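Local coordinates for dicer Related Helicase (Caenorhabditis elegans, PDB 6M6S), which is an RLR-subfamily helicase, probably ATP-hydrolysing, whose RIG-I-like C-terminal domain, the part described, binds 5'-triphosphate double-stranded RNA, at residues K11-N16 with T96-S101. Residues are numbered along the deposited sequence; the frame is centred on the assembly and turned at random. Where two conformers were deposited one is given.
With ZN (zinc ion), chain F.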
loop_
_atom_site.group_PDB
_atom_site.type_symbol
_atom_site.label_atom_id
_atom_site.label_comp_id
_atom_site.label_asym_id
_atom_site.label_seq_id
_atom_site.Cartn_x
_atom_site.Cartn_y
_atom_site.Cartn_z
ATOM N N LYS B 11 9.676 10.449 8.328
ATOM C CA LYS B 11 10.712 9.461 8.561
ATOM C C LYS B 11 10.424 8.223 7.733
ATOM O O LYS B 11 9.261 7.776 7.658
ATOM C CB LYS B 11 10.685 9.074 10.025
ATOM C CG LYS B 11 11.281 10.151 10.898
ATOM C CD LYS B 11 11.298 9.704 12.347
ATOM C CE LYS B 11 11.397 10.930 13.263
ATOM N NZ LYS B 11 11.161 10.516 14.678
ATOM N N LEU B 12 11.424 7.635 7.086
ATOM C CA LEU B 12 11.235 6.369 6.369
ATOM C C LEU B 12 11.763 5.243 7.236
ATOM O O LEU B 12 12.986 5.227 7.563
ATOM C CB LEU B 12 12.030 6.366 5.056
ATOM C CG LEU B 12 11.319 7.068 3.881
ATOM C CD1 LEU B 12 10.892 8.489 4.169
ATOM C CD2 LEU B 12 12.178 6.993 2.586
ATOM N N MET B 13 10.908 4.282 7.613
ATOM C CA MET B 13 11.281 3.248 8.590
ATOM C C MET B 13 11.088 1.880 7.994
ATOM O O MET B 13 10.245 1.721 7.118
ATOM C CB MET B 13 10.356 3.256 9.806
ATOM C CG MET B 13 9.749 4.579 10.138
ATOM S SD MET B 13 11.003 5.536 10.941
ATOM C CE MET B 13 11.131 4.783 12.553
ATOM N N CYS B 14 11.810 0.911 8.547
ATOM C CA CYS B 14 11.617 -0.510 8.225
ATOM C C CYS B 14 10.219 -0.924 8.688
ATOM O O CYS B 14 9.879 -0.784 9.876
ATOM C CB CYS B 14 12.677 -1.341 8.928
ATOM S SG CYS B 14 12.505 -3.105 8.529
ATOM N N SER B 15 9.417 -1.452 7.770
ATOM C CA SER B 15 8.042 -1.851 8.116
ATOM C C SER B 15 8.043 -3.043 9.062
ATOM O O SER B 15 7.081 -3.279 9.784
ATOM C CB SER B 15 7.221 -2.189 6.870
ATOM O OG SER B 15 6.876 -1.052 6.079
ATOM N N ASN B 16 9.108 -3.819 9.029
ATOM C CA ASN B 16 9.271 -4.992 9.884
ATOM C C ASN B 16 9.733 -4.740 11.331
ATOM O O ASN B 16 9.179 -5.324 12.281
ATOM C CB ASN B 16 10.190 -5.980 9.150
ATOM C CG ASN B 16 10.069 -7.379 9.669
ATOM O OD1 ASN B 16 8.986 -7.994 9.602
ATOM N ND2 ASN B 16 11.168 -7.907 10.211
ATOM N N THR B 96 7.586 1.962 6.072
ATOM C CA THR B 96 6.481 2.684 6.687
ATOM C C THR B 96 6.932 4.131 6.736
ATOM O O THR B 96 8.068 4.446 7.160
ATOM C CB THR B 96 6.204 2.163 8.079
ATOM O OG1 THR B 96 5.704 0.809 7.960
ATOM C CG2 THR B 96 5.051 2.929 8.742
ATOM N N PHE B 97 6.072 5.064 6.305
ATOM C CA PHE B 97 6.367 6.491 6.386
ATOM C C PHE B 97 5.734 7.057 7.644
ATOM O O PHE B 97 4.554 6.811 7.910
ATOM C CB PHE B 97 5.817 7.197 5.162
ATOM C CG PHE B 97 6.421 6.694 3.881
ATOM C CD1 PHE B 97 7.571 7.257 3.378
ATOM C CD2 PHE B 97 5.837 5.654 3.205
ATOM C CE1 PHE B 97 8.113 6.761 2.200
ATOM C CE2 PHE B 97 6.383 5.141 2.038
ATOM C CZ PHE B 97 7.536 5.751 1.536
ATOM N N VAL B 98 6.536 7.774 8.452
ATOM C CA VAL B 98 5.956 8.275 9.710
ATOM C C VAL B 98 6.070 9.796 9.746
ATOM O O VAL B 98 7.177 10.332 9.518
ATOM C CB VAL B 98 6.707 7.685 10.896
ATOM C CG1 VAL B 98 6.299 8.422 12.199
ATOM C CG2 VAL B 98 6.537 6.150 10.939
ATOM N N GLN B 99 4.974 10.483 10.063
ATOM C CA GLN B 99 5.024 11.924 10.326
ATOM C C GLN B 99 5.017 12.077 11.833
ATOM O O GLN B 99 3.996 11.944 12.483
ATOM C CB GLN B 99 3.823 12.652 9.714
ATOM C CG GLN B 99 4.201 14.055 9.200
ATOM C CD GLN B 99 4.773 14.953 10.309
ATOM O OE1 GLN B 99 4.157 15.100 11.363
ATOM N NE2 GLN B 99 5.955 15.533 10.079
ATOM N N GLU B 100 6.179 12.378 12.415
ATOM C CA GLU B 100 6.320 12.493 13.872
ATOM C C GLU B 100 5.381 13.481 14.565
ATOM O O GLU B 100 4.845 13.202 15.638
ATOM C CB GLU B 100 7.786 12.858 14.214
ATOM C CG GLU B 100 8.256 14.190 13.614
ATOM C CD GLU B 100 8.984 14.048 12.266
ATOM O OE1 GLU B 100 10.121 14.588 12.163
ATOM O OE2 GLU B 100 8.421 13.427 11.310
ATOM N N SER B 101 5.176 14.650 13.966
ATOM C CA SER B 101 4.369 15.656 14.633
ATOM C C SER B 101 2.888 15.316 14.680
ATOM O O SER B 101 2.187 15.614 15.675
ATOM C CB SER B 101 4.577 17.005 13.964
ATOM O OG SER B 101 5.886 17.463 14.293
HETATM ZN ZN ZN F . 14.203 -3.901 10.050
HETATM O O HOH W 1 7.483 0.263 10.884
#
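The central pair of a four-stranded antiparallel sheet in the RIG-I-like C-terminal domain joins strand 11-14 to strand 95-99, beside the zinc site. Lys11 and Val98 form a hydrogen-bonded pair, with hydrogen bonds of 2.8 Å from Lys11 N to Val98 O and from Val98 N to Lys11 O. Met13 and Thr96 form the second such pair, bonded in both directions at 2.9 Å, Met13 N to Thr96 O and Thr96 N to Met13 O. Between them, Leu12 and Phe97 are a non-hydrogen-bonded pair whose side chains run side by side on the buried face, against helix 111-117. Leu12 CD1 comes within 3.6 Å of Phe97 CD1, and Leu12 CG lies as close to Phe97 CE1; the methyl meets the ring obliquely. An alanine in place of Leu12 would probably open a gap beside Phe97 CD1 and CE1, where the Leu12 CG and CD1 contacts are lost. On the other face, in the modelled conformers, Met13 CG rests 3.7 Å from Val98 CG2, and the extended Lys11 chain crosses that of Glu100 at about a right angle, with Lys11 NZ still 4.9 Å from Glu100 OE1, so any attraction of charge is at a distance. Where strand 11-14 ends, the Cys14 side chain turns from strand 95-99, with SG anti to its backbone N (chi1 -179°), and binds zinc at 2.4 Å; Cys17, Cys69 and Cys72 complete the site. Just beyond, in one of two Ser15 conformers, Ser15 OG stands beside its own backbone N (chi1 -71°) and shares a 2.9 Å hydrogen bond with Thr96 OG1.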